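Local coordinates for protein phosphorylated carbohydrates phosphatase TM_1254 (Thermotoga maritima msb8, PDB 3KBB) that removes phosphate from sugar phosphates such as erythrose 4-phosphate and fructose 6-phosphate, using a divalent metal ion, with cobalt giving the highest activity, at residues A[4-9]-A[101-106]. Residues are numbered along the deposited sequence; the frame is centred on the assembly and turned at random.
With SO4 (sulfate ion), chain D.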
ATOM      1  N   VAL A   4      -2.230   1.786  16.742  1.00 16.88           N
ATOM      2  CA  VAL A   4      -2.485   0.874  15.631  1.00 17.10           C
ATOM      3  C   VAL A   4      -1.862   1.486  14.364  1.00 17.86           C
ATOM      4  O   VAL A   4      -2.058   2.679  14.082  1.00 18.39           O
ATOM      5  CB  VAL A   4      -3.998   0.650  15.418  1.00 18.30           C
ATOM      6  CG1 VAL A   4      -4.265  -0.277  14.226  1.00 17.78           C
ATOM      7  CG2 VAL A   4      -4.650   0.036  16.683  1.00 19.32           C
ATOM      8  N   ILE A   5      -1.041   0.695  13.668  1.00 16.56           N
ATOM      9  CA  ILE A   5      -0.335   1.155  12.486  1.00 15.61           C
ATOM     10  C   ILE A   5      -0.859   0.439  11.226  1.00 16.84           C
ATOM     11  O   ILE A   5      -0.959  -0.789  11.214  1.00 16.94           O
ATOM     12  CB  ILE A   5       1.187   0.881  12.618  1.00 16.70           C
ATOM     13  CG1 ILE A   5       1.767   1.448  13.951  1.00 15.65           C
ATOM     14  CG2 ILE A   5       1.885   1.460  11.399  1.00 15.72           C
ATOM     15  CD1 ILE A   5       3.173   0.896  14.313  1.00 17.32           C
ATOM     16  N   PHE A   6      -1.175   1.189  10.172  1.00 16.08           N
ATOM     17  CA  PHE A   6      -1.654   0.617   8.927  1.00 17.61           C
ATOM     18  C   PHE A   6      -0.657   0.858   7.820  1.00 17.20           C
ATOM     19  O   PHE A   6      -0.200   1.992   7.621  1.00 18.15           O
ATOM     20  CB  PHE A   6      -2.960   1.274   8.498  1.00 17.36           C
ATOM     21  CG  PHE A   6      -4.157   0.846   9.308  1.00 18.82           C
ATOM     22  CD1 PHE A   6      -5.045  -0.119   8.804  1.00 18.71           C
ATOM     23  CD2 PHE A   6      -4.390   1.391  10.581  1.00 22.23           C
ATOM     24  CE1 PHE A   6      -6.184  -0.522   9.563  1.00 19.38           C
ATOM     25  CE2 PHE A   6      -5.510   0.989  11.327  1.00 18.96           C
ATOM     26  CZ  PHE A   6      -6.382   0.014  10.811  1.00 19.54           C
ATOM     27  N   ASP A   7      -0.380  -0.160   7.020  1.00 17.12           N
ATOM     28  CA  ASP A   7       0.157   0.087   5.679  1.00 18.01           C
ATOM     29  C   ASP A   7      -0.936   0.731   4.816  1.00 18.29           C
ATOM     30  O   ASP A   7      -2.134   0.612   5.131  1.00 17.30           O
ATOM     31  CB  ASP A   7       0.613  -1.235   5.061  1.00 18.39           C
ATOM     32  CG  ASP A   7       1.410  -1.033   3.786  1.00 21.42           C
ATOM     33  OD1 ASP A   7       2.077   0.011   3.654  1.00 20.26           O
ATOM     34  OD2 ASP A   7       1.314  -1.906   2.917  1.00 26.11           O
HETATM   35  N   MSE A   8      -0.547   1.449   3.762  1.00 17.47           N
HETATM   36  CA  MSE A   8      -1.542   2.164   2.944  1.00 17.97           C
HETATM   37  C   MSE A   8      -2.044   1.288   1.809  1.00 17.99           C
HETATM   38  O   MSE A   8      -3.191   0.805   1.843  1.00 17.09           O
HETATM   39  CB  MSE A   8      -0.963   3.503   2.440  1.00 18.44           C
HETATM   40  CG  MSE A   8      -1.994   4.245   1.704  1.00 16.15           C
HETATM   41 SE   MSE A   8      -1.327   5.942   0.987  1.00 22.89          SE
HETATM   42  CE  MSE A   8      -0.088   5.289  -0.336  1.00 16.05           C
ATOM     43  N   ASP A   9      -1.194   1.052   0.820  1.00 18.12           N
ATOM     44  CA  ASP A   9      -1.651   0.362  -0.358  1.00 19.86           C
ATOM     45  C   ASP A   9      -1.800  -1.113  -0.074  1.00 20.29           C
ATOM     46  O   ASP A   9      -0.867  -1.775   0.385  1.00 21.68           O
ATOM     47  CB  ASP A   9      -0.676   0.542  -1.487  1.00 21.08           C
ATOM     48  CG  ASP A   9      -1.189  -0.068  -2.756  1.00 23.41           C
ATOM     49  OD1 ASP A   9      -2.063   0.545  -3.364  1.00 27.19           O
ATOM     50  OD2 ASP A   9      -0.734  -1.175  -3.123  1.00 30.52           O
ATOM     51  N   ILE A 101      -6.932   5.887  21.020  1.00 25.72           N
ATOM     52  CA  ILE A 101      -5.659   5.214  20.787  1.00 25.40           C
ATOM     53  C   ILE A 101      -5.060   5.926  19.553  1.00 23.35           C
ATOM     54  O   ILE A 101      -5.802   6.329  18.667  1.00 23.26           O
ATOM     55  CB  ILE A 101      -5.943   3.674  20.547  1.00 24.87           C
ATOM     56  CG1 ILE A 101      -6.311   3.042  21.900  1.00 27.00           C
ATOM     57  CG2 ILE A 101      -4.752   2.921  19.905  1.00 27.45           C
ATOM     58  CD1 ILE A 101      -6.680   1.592  21.841  1.00 26.94           C
ATOM     59  N   LYS A 102      -3.737   6.011  19.482  1.00 21.82           N
ATOM     60  CA  LYS A 102      -3.094   6.728  18.365  1.00 21.45           C
ATOM     61  C   LYS A 102      -3.150   5.882  17.112  1.00 20.91           C
ATOM     62  O   LYS A 102      -3.102   4.629  17.204  1.00 19.85           O
ATOM     63  CB  LYS A 102      -1.632   6.961  18.694  1.00 22.28           C
ATOM     64  CG  LYS A 102      -1.423   8.108  19.692  1.00 24.32           C
ATOM     65  CD  LYS A 102       0.049   8.244  20.012  1.00 25.60           C
ATOM     66  CE  LYS A 102       0.276   9.286  21.088  1.00 30.45           C
ATOM     67  NZ  LYS A 102       1.706   9.672  21.068  1.00 33.11           N
ATOM     68  N   LEU A 103      -3.236   6.546  15.959  1.00 19.93           N
ATOM     69  CA  LEU A 103      -3.415   5.867  14.678  1.00 19.74           C
ATOM     70  C   LEU A 103      -2.286   6.329  13.790  1.00 18.89           C
ATOM     71  O   LEU A 103      -2.047   7.547  13.695  1.00 18.23           O
ATOM     72  CB  LEU A 103      -4.745   6.271  14.054  1.00 20.51           C
ATOM     73  CG  LEU A 103      -5.472   5.551  12.918  1.00 23.73           C
ATOM     74  CD1 LEU A 103      -5.434   4.017  13.084  1.00 22.81           C
ATOM     75  CD2 LEU A 103      -6.966   6.028  12.811  1.00 21.22           C
ATOM     76  N   ALA A 104      -1.591   5.382  13.165  1.00 16.90           N
ATOM     77  CA  ALA A 104      -0.476   5.764  12.310  1.00 16.21           C
ATOM     78  C   ALA A 104      -0.583   5.062  10.956  1.00 17.14           C
ATOM     79  O   ALA A 104      -1.153   3.965  10.854  1.00 16.86           O
ATOM     80  CB  ALA A 104       0.852   5.426  12.938  1.00 15.81           C
ATOM     81  N   LEU A 105       0.031   5.692   9.955  1.00 18.01           N
ATOM     82  CA  LEU A 105       0.131   5.167   8.600  1.00 19.12           C
ATOM     83  C   LEU A 105       1.617   4.973   8.298  1.00 19.27           C
ATOM     84  O   LEU A 105       2.442   5.832   8.643  1.00 20.43           O
ATOM     85  CB  LEU A 105      -0.401   6.213   7.621  1.00 19.23           C
ATOM     86  CG  LEU A 105      -0.272   5.606   6.235  1.00 19.52           C
ATOM     87  CD1 LEU A 105      -1.472   4.732   5.900  1.00 22.27           C
ATOM     88  CD2 LEU A 105       0.005   6.654   5.169  1.00 24.45           C
ATOM     89  N   ALA A 106       1.985   3.850   7.677  1.00 19.67           N
ATOM     90  CA  ALA A 106       3.345   3.673   7.181  1.00 20.29           C
ATOM     91  C   ALA A 106       3.207   3.210   5.719  1.00 22.15           C
ATOM     92  O   ALA A 106       2.415   2.299   5.411  1.00 23.12           O
ATOM     93  CB  ALA A 106       4.148   2.686   8.022  1.00 20.48           C
TER
HETATM   94  S   SO4 D 226       2.894   0.789   0.530  0.50 27.07           S
HETATM   95  O1  SO4 D 226       1.690   1.391   1.125  0.50 14.21           O
HETATM   96  O2  SO4 D 226       2.543  -0.430  -0.192  0.50 20.72           O
HETATM   97  O3  SO4 D 226       3.443   1.680  -0.517  0.50 24.57           O
HETATM   98  O4  SO4 D 226       3.956   0.424   1.530  0.50 20.48           O
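Val-4 and Phe-6 pair with the strand 102-106 through a parallel ladder: Val-4 N donates to Lys-102 O, Ala-104 N to Val-4 O, Phe-6 N to Ala-104 O, and Ala-106 N to Phe-6 O, the four bonds spanning 2.9 to 3.0 Å. Beyond this the ladder frays, Met-8 N making only a weak bond to Ala-106 O (3.5 Å).

On one face of the sheet, Leu-103 CD1 meets the Phe-6 ring obliquely at CE2, 3.5 Å away. Leu-105, its CG anti to the backbone N (chi1 -180°), sends CD1 along the strand to Met-8 CB at 3.7 Å. Helix 89-98 covers Phe-6 and Leu-103, whereas Leu-105 and the selenomethionine at Met-8 pack on helix 111-120. The opposite face carries Ile-5, whose CG1 lies 4.2 Å from Ala-104 CB and whose CG2 lies the same distance from Ala-106 CB, beneath helix 144-153.

Asp-7 OD1 sits 2.9 Å from Ala-106 O, a close approach of two acceptors and not a hydrogen bond; OD1 also forms a salt bridge with Lys-140 NZ. An alanine in place of Asp-7 would probably leave Lys-140 without this carboxylate mate and the site without its presumed nucleophile. A sulfate, hydrogen-bonded by Asp-9 N (2.9 Å), lies beside the carboxylate and is also held by Thr-107, Ser-108, Thr-109 and Lys-140, consistent with a phosphate position.

Adjacent parallel strands of a helix-flanked sheet, ending in the DxD motif of Asp-7 and Asp-9 and the neighbouring Thr-107 to Thr-109 loop, mark the Rossmann-like core and active site of HAD phosphatases.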